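O-ureido-L-serine synthase (Streptomyces lavendulae, PDB 3X44) catalyses the pyridoxal phosphate-dependent addition of hydroxyurea to O-acetyl-L-serine, giving the O-ureido-L-serine needed to build the antibiotic D-cycloserine, and also accepts sulfide as second substrate. Local coordinates at the interface of chains A and B and the interface of chains A and C. Numbering follows the deposited sequence. Chains: chain A/B/C, O-ureido-L-serine synthase.

Contact 1: the interface of chains A and B. Residues chain A 165-166, 192-193; chain B 52, 151, 154-155.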
# COMPACT_ATOMS: atom_id res chain seq x y z
N ALA A 165 -2.03 2.52 15.82
CA ALA A 165 -1.54 3.81 16.30
C ALA A 165 -2.71 4.78 16.45
O ALA A 165 -3.49 4.96 15.52
CB ALA A 165 -0.50 4.38 15.34
N GLY A 166 -2.82 5.38 17.62
CA GLY A 166 -3.89 6.33 17.89
C GLY A 166 -5.22 5.63 18.15
O GLY A 166 -6.25 6.30 18.28
N ALA A 192 6.55 0.13 23.36
CA ALA A 192 5.60 1.11 22.86
C ALA A 192 4.21 1.12 23.52
O ALA A 192 3.65 2.19 23.75
CB ALA A 192 5.45 0.95 21.33
N ARG A 193 3.66 -0.05 23.81
CA ARG A 193 2.33 -0.12 24.43
C ARG A 193 2.29 -1.13 25.58
O ARG A 193 1.62 -2.15 25.50
CB ARG A 193 1.27 -0.47 23.37
CG ARG A 193 1.36 0.39 22.10
CD ARG A 193 0.15 0.20 21.16
NE ARG A 193 -1.11 0.50 21.84
CZ ARG A 193 -2.20 0.98 21.24
NH1 ARG A 193 -2.21 1.22 19.93
NH2 ARG A 193 -3.29 1.23 21.96
N LEU B 52 -5.94 13.08 19.70
CA LEU B 52 -6.63 11.81 19.92
C LEU B 52 -6.48 11.34 21.36
O LEU B 52 -7.41 10.82 21.96
CB LEU B 52 -6.08 10.74 18.98
CG LEU B 52 -6.27 10.98 17.48
CD1 LEU B 52 -5.58 9.86 16.71
CD2 LEU B 52 -7.75 11.04 17.12
N TYR B 151 3.64 8.28 19.48
CA TYR B 151 3.16 8.14 18.11
C TYR B 151 4.33 7.84 17.18
O TYR B 151 4.17 7.16 16.17
CB TYR B 151 2.43 9.40 17.65
CG TYR B 151 1.47 9.12 16.52
CD1 TYR B 151 0.22 8.55 16.78
CD2 TYR B 151 1.81 9.39 15.20
CE1 TYR B 151 -0.67 8.26 15.73
CE2 TYR B 151 0.92 9.11 14.15
CZ TYR B 151 -0.31 8.55 14.42
OH TYR B 151 -1.19 8.27 13.40
N GLU B 154 5.27 4.16 17.48
CA GLU B 154 4.33 3.30 16.78
C GLU B 154 4.20 3.44 15.27
O GLU B 154 3.81 2.49 14.60
CB GLU B 154 2.95 3.44 17.43
CG GLU B 154 2.96 3.17 18.94
CD GLU B 154 1.73 3.71 19.66
OE1 GLU B 154 0.61 3.56 19.15
OE2 GLU B 154 1.90 4.28 20.76
N THR B 155 4.53 4.61 14.74
CA THR B 155 4.42 4.81 13.31
C THR B 155 5.77 5.08 12.65
O THR B 155 6.26 4.26 11.88
CB THR B 155 3.43 5.94 12.98
OG1 THR B 155 3.89 7.18 13.52
CG2 THR B 155 2.07 5.62 13.57
O HOH W 1 0.03 1.29 18.04
O HOH W 2 4.33 4.34 22.21
O HOH W 3 -1.41 4.86 20.09
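Helix 147-164 of chain B lays its outer surface against the loop that follows the same helix in chain A and against the C-terminal end of A's helix 180-192, in a water-mediated patch of the homotetramer. B:Glu154 carries the polar part. Its CG stands anti to the carbonyl carbon (chi1 -55°) and the chain runs extended beyond it, so that the carboxylate arrives tip first between A:Ala165 and A:Arg193. The arginine, bent at chi3 (58°), crosses it at about a right angle, and the guanidinium and carboxylate planes are turned 40° apart. The salt bridge is loose, with A:Arg193 NH1 3.7 Å from B:Glu154 OE1, and water 1, lying at the guanidinium edge in its plane, joins the two. The same OE1 takes water 3 at 2.6 Å, which in turn meets the backbone N of A:Gly166. The other carboxylate oxygen, OE2, reaches A:Ala192 O through water 2, 2.7 Å from that carbonyl at the helix end. Water thus carries the polar link between the chains, and the nearby arginine charge may help keep the glutamate ionised. Apolar groups close the rest: B:Leu52 CD1 lies 4.1 Å from A:Gly166 CA, while A:Ala165 CB sits over one face of the B:Tyr151 ring, toward its rim at CE1 (3.9 Å), on the face that B:Thr155 CG2 also covers, and presses more tightly on that methyl, 3.4 Å away.

Contact 2: the interface of chains A and C. Residues chain A 15-18, 33, 36, 260; chain C 4, 6-7, 10, 38.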
# COMPACT_ATOMS: atom_id res chain seq x y z
N PRO A 15 -2.77 -8.11 6.18
CA PRO A 15 -3.93 -7.37 6.68
C PRO A 15 -4.42 -7.81 8.05
O PRO A 15 -4.25 -8.97 8.44
CB PRO A 15 -5.00 -7.58 5.61
CG PRO A 15 -4.59 -8.77 4.85
CD PRO A 15 -3.11 -8.98 5.04
N ILE A 16 -4.99 -6.86 8.77
CA ILE A 16 -5.59 -7.12 10.07
C ILE A 16 -7.04 -6.71 9.81
O ILE A 16 -7.31 -5.60 9.35
CB ILE A 16 -4.99 -6.24 11.19
CG1 ILE A 16 -3.59 -6.74 11.54
CG2 ILE A 16 -5.87 -6.32 12.45
CD1 ILE A 16 -2.90 -5.89 12.60
N VAL A 17 -7.97 -7.62 10.07
CA VAL A 17 -9.38 -7.35 9.83
C VAL A 17 -10.25 -7.61 11.05
O VAL A 17 -9.94 -8.46 11.90
CB VAL A 17 -9.91 -8.21 8.64
CG1 VAL A 17 -8.77 -8.51 7.67
CG2 VAL A 17 -10.50 -9.52 9.16
N ARG A 18 -11.35 -6.87 11.13
CA ARG A 18 -12.26 -7.01 12.25
C ARG A 18 -13.24 -8.15 12.03
O ARG A 18 -13.71 -8.37 10.91
CB ARG A 18 -13.04 -5.70 12.42
CG ARG A 18 -13.94 -5.62 13.63
CD ARG A 18 -14.51 -4.21 13.76
NE ARG A 18 -15.48 -4.10 14.85
CZ ARG A 18 -16.70 -4.62 14.82
NH1 ARG A 18 -17.11 -5.31 13.76
NH2 ARG A 18 -17.51 -4.47 15.86
N VAL A 33 -4.14 -11.86 9.44
CA VAL A 33 -4.22 -12.94 8.47
C VAL A 33 -2.92 -13.21 7.74
O VAL A 33 -2.69 -12.70 6.64
CB VAL A 33 -5.33 -12.64 7.45
CG1 VAL A 33 -5.75 -13.92 6.73
CG2 VAL A 33 -6.51 -12.02 8.16
N PHE A 36 -1.95 -14.48 3.90
CA PHE A 36 -1.67 -13.59 2.79
C PHE A 36 -0.19 -13.60 2.36
O PHE A 36 0.17 -13.01 1.34
CB PHE A 36 -2.10 -12.16 3.13
CG PHE A 36 -3.59 -11.91 2.97
CD1 PHE A 36 -4.11 -11.47 1.76
CD2 PHE A 36 -4.46 -12.11 4.04
CE1 PHE A 36 -5.47 -11.23 1.61
CE2 PHE A 36 -5.82 -11.87 3.91
CZ PHE A 36 -6.34 -11.43 2.69
N ILE A 260 -13.42 -16.33 6.77
CA ILE A 260 -11.97 -16.38 6.98
C ILE A 260 -11.60 -17.84 7.26
O ILE A 260 -11.97 -18.40 8.29
CB ILE A 260 -11.53 -15.49 8.16
CG1 ILE A 260 -11.92 -14.04 7.87
CG2 ILE A 260 -10.01 -15.57 8.34
CD1 ILE A 260 -11.83 -13.13 9.07
N PHE C 4 -8.61 -3.11 8.43
CA PHE C 4 -9.70 -3.42 7.50
C PHE C 4 -10.92 -3.79 8.32
O PHE C 4 -10.80 -4.43 9.36
CB PHE C 4 -9.33 -4.60 6.60
CG PHE C 4 -8.25 -4.31 5.61
CD1 PHE C 4 -6.93 -4.65 5.89
CD2 PHE C 4 -8.54 -3.71 4.39
CE1 PHE C 4 -5.91 -4.40 4.96
CE2 PHE C 4 -7.53 -3.46 3.45
CZ PHE C 4 -6.21 -3.81 3.74
N SER C 6 -13.76 -5.44 6.94
CA SER C 6 -14.16 -6.77 6.49
C SER C 6 -13.06 -7.44 5.69
O SER C 6 -12.23 -6.77 5.08
CB SER C 6 -15.43 -6.68 5.63
OG SER C 6 -15.72 -7.92 5.01
N ILE C 7 -13.07 -8.77 5.70
CA ILE C 7 -12.09 -9.55 4.96
C ILE C 7 -12.27 -9.29 3.46
O ILE C 7 -11.33 -9.40 2.67
CB ILE C 7 -12.26 -11.07 5.26
CG1 ILE C 7 -11.17 -11.87 4.53
CG2 ILE C 7 -13.64 -11.55 4.83
CD1 ILE C 7 -9.79 -11.72 5.15
N THR C 10 -10.04 -6.84 1.40
CA THR C 10 -8.68 -7.21 1.02
C THR C 10 -8.67 -7.83 -0.36
O THR C 10 -7.64 -8.29 -0.84
CB THR C 10 -8.06 -8.22 2.00
OG1 THR C 10 -8.71 -9.48 1.87
CG2 THR C 10 -8.20 -7.71 3.44
N PRO C 38 -8.12 -13.17 -0.66
CA PRO C 38 -8.52 -13.95 0.52
C PRO C 38 -9.11 -15.32 0.20
O PRO C 38 -8.95 -16.27 0.97
CB PRO C 38 -9.52 -13.05 1.25
CG PRO C 38 -9.98 -12.06 0.21
CD PRO C 38 -8.80 -11.85 -0.70
O HOH W 4 -13.96 -9.79 8.34
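Strand 16-18 of chain A pairs in parallel with the N-terminal segment of chain C, the bridge joining A:Val17 to C:Phe4 through both backbone polar groups of the phenylalanine. C:Phe4 N gives its hydrogen to A:Ile16 O at 3.0 Å, nearly along the C=O axis (166°), and C:Phe4 O accepts A:Arg18 N at 3.1 Å in the plane of its carbonyl. Water 4 extends the pairing by one step, bridging A:Arg18 O and C:Ile7 N. The C:Phe4 side chain leaves with CG anti to its carbonyl carbon (chi1 -69°), which swings the ring alongside A:Pro15: CE1 touches the proline CB at 3.4 Å, and A:Ile16 O lies in the ring plane at its edge. Within chain C, the methyl CG2 of C:Thr10 sits over the centre of one face of this ring, 3.9 Å above it, and also reaches A:Pro15 CB, so methyl, ring and proline form one cluster. C:Thr10 holds its OG1 in the crowded position between backbone N and carbonyl carbon (chi1 70°), where the hydroxyl bonds to C:Ile7 O at 2.7 Å; this should help hold the rotation that presents the methyl to the ring. The same hydroxyl oxygen lies against the tip of A:Phe36, whose CZ also meets C:Pro38 CB at 3.8 Å, while A:Pro15 CG lies over one face of the A:Phe36 ring, toward its rim. C:Ile7, with CG1 anti to the backbone N, crosses A:Ile260 obliquely, CB to CG1 at 4.0 Å, and points CD1 toward the edge of A:Phe36. In the fold, the 3-10 helix 7-10 of one subunit thus packs between strand 16-18, the 3-10 helix 34-36 and the loop carrying A:Ile260 of its neighbour.

The C-alpha centres of contact 1 and contact 2 lie about 21 Å apart, and no residue of chain A takes part in both. Chain A offers the loop just after helix 147-164 and the C-terminal end of helix 180-192 with the residue that follows to chain B, but strand 16-18, the 3-10 helix 34-36 and a loop to chain C. Contact 1 relies more on water, contact 2 more on direct backbone bonds. Since each interface is two-fold symmetric, a subunit that uses both surfaces can be joined to two neighbours at once, which fits the homotetramer.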